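Local coordinates for protein beta-L-arabinobiosidase (Bacteroides thetaiotaomicron, PDB 5MQR) that hydrolyses glycosidic bonds in plant pectin, probably as an arabinofuranosidase, and may have exo-alpha-sialidase activity, at residues T780-W785 against S824-N829; K831-M836 against M847-R852. All blocks are in the same frame, centred on the assembly; numbering follows the deposited sequence.

Contact 1: T780-W785 against S824-N829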
loop_
_atom_site.group_PDB
_atom_site.type_symbol
_atom_site.label_atom_id
_atom_site.label_comp_id
_atom_site.label_asym_id
_atom_site.label_seq_id
_atom_site.Cartn_x
_atom_site.Cartn_y
_atom_site.Cartn_z
ATOM N N THR A 780 1.423 -5.012 -47.121
ATOM C CA THR A 780 2.290 -4.478 -48.163
ATOM C C THR A 780 3.774 -4.657 -47.779
ATOM O O THR A 780 4.573 -5.099 -48.599
ATOM C CB THR A 780 1.990 -2.986 -48.453
ATOM O OG1 THR A 780 0.621 -2.853 -48.842
ATOM C CG2 THR A 780 2.928 -2.413 -49.584
ATOM N N GLU A 781 4.124 -4.325 -46.533
ATOM C CA GLU A 781 5.495 -4.548 -46.060
ATOM C C GLU A 781 5.906 -6.030 -46.175
ATOM O O GLU A 781 6.977 -6.343 -46.741
ATOM C CB GLU A 781 5.662 -4.066 -44.622
ATOM C CG GLU A 781 7.051 -4.273 -44.048
ATOM C CD GLU A 781 7.180 -3.778 -42.620
ATOM O OE1 GLU A 781 6.154 -3.681 -41.902
ATOM O OE2 GLU A 781 8.336 -3.513 -42.212
ATOM N N TYR A 782 5.063 -6.917 -45.631
ATOM C CA TYR A 782 5.347 -8.352 -45.613
ATOM C C TYR A 782 5.587 -8.878 -47.042
ATOM O O TYR A 782 6.591 -9.535 -47.311
ATOM C CB TYR A 782 4.204 -9.127 -44.953
ATOM C CG TYR A 782 4.541 -10.575 -44.744
ATOM C CD1 TYR A 782 4.497 -11.486 -45.799
ATOM C CD2 TYR A 782 4.928 -11.044 -43.491
ATOM C CE1 TYR A 782 4.837 -12.810 -45.596
ATOM C CE2 TYR A 782 5.256 -12.371 -43.289
ATOM C CZ TYR A 782 5.212 -13.247 -44.336
ATOM O OH TYR A 782 5.550 -14.565 -44.123
ATOM N N GLN A 783 4.665 -8.564 -47.944
ATOM C CA GLN A 783 4.719 -9.063 -49.313
ATOM C C GLN A 783 5.988 -8.597 -50.061
ATOM O O GLN A 783 6.505 -9.343 -50.902
ATOM C CB GLN A 783 3.431 -8.705 -50.086
ATOM C CG GLN A 783 2.207 -9.515 -49.645
ATOM C CD GLN A 783 0.914 -9.064 -50.329
ATOM O OE1 GLN A 783 0.777 -9.159 -51.550
ATOM N NE2 GLN A 783 -0.039 -8.577 -49.550
ATOM N N ARG A 784 6.491 -7.400 -49.727
ATOM C CA ARG A 784 7.704 -6.877 -50.339
ATOM C C ARG A 784 8.882 -7.762 -49.940
ATOM O O ARG A 784 9.610 -8.240 -50.812
ATOM C CB ARG A 784 7.951 -5.397 -49.974
ATOM C CG ARG A 784 9.257 -4.852 -50.546
ATOM C CD ARG A 784 9.494 -3.372 -50.260
ATOM N NE ARG A 784 9.217 -2.957 -48.883
ATOM C CZ ARG A 784 9.955 -3.268 -47.813
ATOM N NH1 ARG A 784 11.026 -4.052 -47.904
ATOM N NH2 ARG A 784 9.600 -2.810 -46.620
ATOM N N TRP A 785 9.040 -8.009 -48.639
ATOM C CA TRP A 785 10.099 -8.909 -48.174
ATOM C C TRP A 785 9.999 -10.310 -48.787
ATOM O O TRP A 785 10.994 -10.889 -49.205
ATOM C CB TRP A 785 10.134 -8.993 -46.633
ATOM C CG TRP A 785 10.689 -7.756 -45.998
ATOM C CD1 TRP A 785 10.043 -6.908 -45.138
ATOM C CD2 TRP A 785 11.996 -7.221 -46.180
ATOM N NE1 TRP A 785 10.878 -5.865 -44.774
ATOM C CE2 TRP A 785 12.087 -6.047 -45.386
ATOM C CE3 TRP A 785 13.113 -7.629 -46.922
ATOM C CZ2 TRP A 785 13.239 -5.266 -45.329
ATOM C CZ3 TRP A 785 14.280 -6.839 -46.874
ATOM C CH2 TRP A 785 14.328 -5.669 -46.072
ATOM N N SER A 824 13.033 -15.745 -38.448
ATOM C CA SER A 824 12.213 -15.658 -37.260
ATOM C C SER A 824 11.327 -14.416 -37.332
ATOM O O SER A 824 10.173 -14.448 -36.913
ATOM C CB SER A 824 13.093 -15.594 -36.011
ATOM O OG SER A 824 13.840 -16.778 -35.850
ATOM N N TYR A 825 11.893 -13.319 -37.839
ATOM C CA TYR A 825 11.157 -12.078 -37.956
ATOM C C TYR A 825 9.921 -12.274 -38.849
ATOM O O TYR A 825 8.828 -11.805 -38.529
ATOM C CB TYR A 825 12.000 -10.940 -38.560
ATOM C CG TYR A 825 13.265 -10.495 -37.856
ATOM C CD1 TYR A 825 13.558 -10.839 -36.533
ATOM C CD2 TYR A 825 14.151 -9.673 -38.523
ATOM C CE1 TYR A 825 14.722 -10.406 -35.921
ATOM C CE2 TYR A 825 15.308 -9.221 -37.922
ATOM C CZ TYR A 825 15.603 -9.599 -36.630
ATOM O OH TYR A 825 16.773 -9.130 -36.077
HETATM N N MSE A 826 10.108 -12.960 -39.964
HETATM C CA MSE A 826 9.023 -13.169 -40.919
HETATM C C MSE A 826 8.045 -14.146 -40.330
HETATM O O MSE A 826 6.833 -13.939 -40.474
HETATM C CB MSE A 826 9.532 -13.578 -42.284
HETATM C CG MSE A 826 10.386 -12.459 -42.910
HETATM SE SE MSE A 826 9.411 -10.786 -43.216
HETATM C CE MSE A 826 8.236 -11.348 -44.681
ATOM N N TYR A 827 8.537 -15.174 -39.623
ATOM C CA TYR A 827 7.641 -16.035 -38.840
ATOM C C TYR A 827 6.740 -15.185 -37.929
ATOM O O TYR A 827 5.508 -15.308 -37.959
ATOM C CB TYR A 827 8.408 -17.062 -37.992
ATOM C CG TYR A 827 7.505 -17.760 -37.022
ATOM C CD1 TYR A 827 6.672 -18.797 -37.437
ATOM C CD2 TYR A 827 7.434 -17.354 -35.692
ATOM C CE1 TYR A 827 5.806 -19.431 -36.550
ATOM C CE2 TYR A 827 6.574 -17.984 -34.800
ATOM C CZ TYR A 827 5.765 -19.017 -35.229
ATOM O OH TYR A 827 4.921 -19.619 -34.334
ATOM N N GLY A 828 7.377 -14.338 -37.120
ATOM C CA GLY A 828 6.691 -13.425 -36.214
ATOM C C GLY A 828 5.687 -12.509 -36.895
ATOM O O GLY A 828 4.567 -12.332 -36.389
ATOM N N ASN A 829 6.071 -11.946 -38.045
ATOM C CA ASN A 829 5.186 -11.028 -38.785
ATOM C C ASN A 829 3.984 -11.758 -39.339
ATOM O O ASN A 829 2.855 -11.275 -39.244
ATOM C CB ASN A 829 5.910 -10.339 -39.937
ATOM C CG ASN A 829 6.969 -9.373 -39.475
ATOM O OD1 ASN A 829 6.872 -8.774 -38.402
ATOM N ND2 ASN A 829 7.992 -9.202 -40.303
#
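The methyl of Met826, modelled as selenomethionine, is centred over one face of the Tyr782 ring, an instructive case of two helices joined by long side chains where their backbones stay apart. Both helices belong to the helical glycosidase domain, whose fold is consistent with the (alpha/alpha)6 barrel of six-hairpin glycosidases. The segments run roughly antiparallel, with axes 11.2 Å apart, a separation that Met826 and Tyr782 largely bridge. CE of Met826 lies 3.4 Å from the centroid of the Tyr782 ring and only 10° from its normal, a CH-pi contact, while SE takes part in a more oblique Met-aromatic contact with the same ring. The Met826 chain reaches this position by bending at both chi2 (-62°) and chi3 (-70°), which also brings CE to 3.6 Å from CB of Trp785. From there SE is 4.9 Å from the centroid of the Trp785 five-membered ring, again at a slant. Asn829 adds only its CB to the contact; its buried amide is turned to partners outside it, ND2 to Ser752 O and OD1 to Asp756 N. That CB meets the edge of the tyrosine ring, 3.8 Å from Tyr782 CD2.

Contact 2: K831-M836 against M847-R852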
loop_
_atom_site.group_PDB
_atom_site.type_symbol
_atom_site.label_atom_id
_atom_site.label_comp_id
_atom_site.label_asym_id
_atom_site.label_seq_id
_atom_site.Cartn_x
_atom_site.Cartn_y
_atom_site.Cartn_z
ATOM N N LYS A 831 2.761 -14.624 -38.133
ATOM C CA LYS A 831 1.913 -15.032 -37.019
ATOM C C LYS A 831 1.048 -13.853 -36.565
ATOM O O LYS A 831 -0.141 -14.013 -36.315
ATOM C CB LYS A 831 2.748 -15.519 -35.834
ATOM C CG LYS A 831 2.118 -16.667 -35.060
ATOM C CD LYS A 831 2.328 -16.611 -33.551
ATOM C CE LYS A 831 3.773 -16.348 -33.109
ATOM N NZ LYS A 831 3.771 -16.104 -31.632
ATOM N N ALA A 832 1.659 -12.674 -36.480
ATOM C CA ALA A 832 0.975 -11.469 -36.019
ATOM C C ALA A 832 -0.097 -11.036 -37.009
ATOM O O ALA A 832 -1.183 -10.647 -36.599
ATOM C CB ALA A 832 1.966 -10.342 -35.775
ATOM N N LEU A 833 0.207 -11.109 -38.302
ATOM C CA LEU A 833 -0.772 -10.755 -39.315
ATOM C C LEU A 833 -1.938 -11.744 -39.351
ATOM O O LEU A 833 -3.043 -11.336 -39.632
ATOM C CB LEU A 833 -0.121 -10.607 -40.704
ATOM C CG LEU A 833 0.558 -9.247 -40.934
ATOM C CD1 LEU A 833 1.577 -9.325 -42.050
ATOM C CD2 LEU A 833 -0.469 -8.171 -41.258
ATOM N N SER A 834 -1.699 -13.022 -39.053
ATOM C CA SER A 834 -2.779 -13.996 -38.930
ATOM C C SER A 834 -3.752 -13.606 -37.829
ATOM O O SER A 834 -4.965 -13.539 -38.051
ATOM C CB SER A 834 -2.242 -15.400 -38.650
ATOM O OG SER A 834 -3.300 -16.343 -38.664
ATOM N N ILE A 835 -3.200 -13.343 -36.648
ATOM C CA ILE A 835 -3.984 -12.827 -35.513
ATOM C C ILE A 835 -4.737 -11.542 -35.892
ATOM O O ILE A 835 -5.910 -11.430 -35.594
ATOM C CB ILE A 835 -3.119 -12.654 -34.248
ATOM C CG1 ILE A 835 -2.747 -14.032 -33.677
ATOM C CG2 ILE A 835 -3.834 -11.820 -33.182
ATOM C CD1 ILE A 835 -1.555 -14.026 -32.739
HETATM N N MSE A 836 -4.101 -10.616 -36.599
HETATM C CA MSE A 836 -4.796 -9.393 -37.046
HETATM C C MSE A 836 -5.912 -9.671 -38.020
HETATM O O MSE A 836 -6.863 -8.910 -38.091
HETATM C CB MSE A 836 -3.838 -8.343 -37.635
HETATM C CG MSE A 836 -2.954 -7.807 -36.510
HETATM SE SE MSE A 836 -1.701 -6.423 -37.153
HETATM C CE MSE A 836 -0.034 -7.464 -37.191
HETATM N N MSE A 847 -5.904 -17.336 -42.449
HETATM C CA MSE A 847 -5.338 -18.571 -42.989
HETATM C C MSE A 847 -4.130 -18.313 -43.859
HETATM O O MSE A 847 -3.122 -18.964 -43.677
HETATM C CB MSE A 847 -6.380 -19.349 -43.789
HETATM C CG MSE A 847 -5.896 -20.711 -44.310
HETATM SE SE MSE A 847 -5.170 -21.772 -42.808
HETATM C CE MSE A 847 -6.718 -21.840 -41.606
ATOM N N ARG A 848 -4.219 -17.376 -44.807
ATOM C CA ARG A 848 -3.063 -17.024 -45.672
ATOM C C ARG A 848 -1.768 -16.789 -44.872
ATOM O O ARG A 848 -0.704 -17.306 -45.235
ATOM C CB ARG A 848 -3.341 -15.791 -46.543
ATOM C CG ARG A 848 -4.056 -16.084 -47.845
ATOM C CD ARG A 848 -4.310 -14.821 -48.654
ATOM N NE ARG A 848 -5.457 -14.058 -48.162
ATOM C CZ ARG A 848 -6.746 -14.360 -48.380
ATOM N NH1 ARG A 848 -7.105 -15.437 -49.075
ATOM N NH2 ARG A 848 -7.691 -13.575 -47.874
ATOM N N TYR A 849 -1.865 -16.040 -43.787
ATOM C CA TYR A 849 -0.685 -15.722 -42.995
ATOM C C TYR A 849 -0.346 -16.786 -41.953
ATOM O O TYR A 849 0.818 -16.932 -41.620
ATOM C CB TYR A 849 -0.799 -14.325 -42.365
ATOM C CG TYR A 849 -0.544 -13.246 -43.379
ATOM C CD1 TYR A 849 0.751 -12.846 -43.672
ATOM C CD2 TYR A 849 -1.587 -12.655 -44.079
ATOM C CE1 TYR A 849 1.007 -11.860 -44.622
ATOM C CE2 TYR A 849 -1.353 -11.678 -45.043
ATOM C CZ TYR A 849 -0.054 -11.279 -45.310
ATOM O OH TYR A 849 0.187 -10.312 -46.255
ATOM N N GLY A 850 -1.341 -17.511 -41.445
ATOM C CA GLY A 850 -1.118 -18.653 -40.566
ATOM C C GLY A 850 -0.379 -19.775 -41.287
ATOM O O GLY A 850 0.488 -20.406 -40.709
HETATM N N MSE A 851 -0.711 -20.010 -42.555
HETATM C CA MSE A 851 0.031 -20.946 -43.405
HETATM C C MSE A 851 1.463 -20.538 -43.601
HETATM O O MSE A 851 2.335 -21.402 -43.628
HETATM C CB MSE A 851 -0.515 -21.015 -44.819
HETATM C CG MSE A 851 -1.838 -21.747 -44.902
HETATM SE SE MSE A 851 -1.674 -23.663 -44.487
HETATM C CE MSE A 851 -0.240 -24.233 -45.724
ATOM N N ARG A 852 1.707 -19.237 -43.790
ATOM C CA ARG A 852 3.081 -18.725 -43.934
ATOM C C ARG A 852 3.894 -18.937 -42.663
ATOM O O ARG A 852 5.077 -19.275 -42.727
ATOM C CB ARG A 852 3.104 -17.247 -44.303
ATOM C CG ARG A 852 2.680 -16.972 -45.726
ATOM C CD ARG A 852 2.435 -15.491 -45.836
ATOM N NE ARG A 852 2.414 -15.011 -47.203
ATOM C CZ ARG A 852 1.361 -14.511 -47.851
ATOM N NH1 ARG A 852 0.142 -14.425 -47.300
ATOM N NH2 ARG A 852 1.532 -14.095 -49.103
#
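Leu833 lies across one face of the Tyr849 ring, while Ser834, next along the helix, packs against the backbone of Gly850. Together they illustrate how the two arms of an antiparallel helical hairpin can come close together, here with axes 7.5 Å apart and directions 157° from each other. CB of Leu833 stands 4.0 Å from the centroid of the Tyr849 ring, displaced toward the rim yet still above the face, and makes a CH-pi contact. The leucine chain then follows the ring outward, so that its CD1 reaches 3.7 Å from Tyr849 CE1. NH1 of Arg852 sits over the ring centre on the other side, so that Leu833 CB and Arg852 NH1 lie on opposite faces; the salt bridge from Arg852 NE to Glu786 probably helps to position the guanidinium. Nearer the backbones, Tyr849 CB is 3.7 Å from Ser834 N. Ser834 CB comes to 3.6 Å from Gly850 N, and at Gly850, which has no side chain, the serine OG can lie close against the backbone. This hydroxyl is anti to its own backbone nitrogen (chi1 -174°), pointing across to the second arm, where OG hydrogen-bonds Ala846 O. Beyond the hairpin, Tyr849 also rests on Glu779 and Gln783 of helix 768-788, and Leu833 touches Ala755 of helix 754-765.

Overall arrangement
Followed from the N terminus, helix 768-788 is left through a connection of 31 residues without helix or strand before helix 820-839 returns alongside it, and contact 1 closes this excursion. A three-residue link then leads into helix 843-864, and contact 2 closes the far shorter hairpin so formed. The two closures come in series, neither nested nor crossed, and share helix 820-839, using successive parts of it. Tyr782 joins them: its ring meets that of Tyr849 edge-to-face, its CE1 packs 3.6 Å from Arg852 CD, and its CB touches Leu833 CD1. Three helices of the glycosidase domain are thereby tied into one cluster, in which each touches the other two.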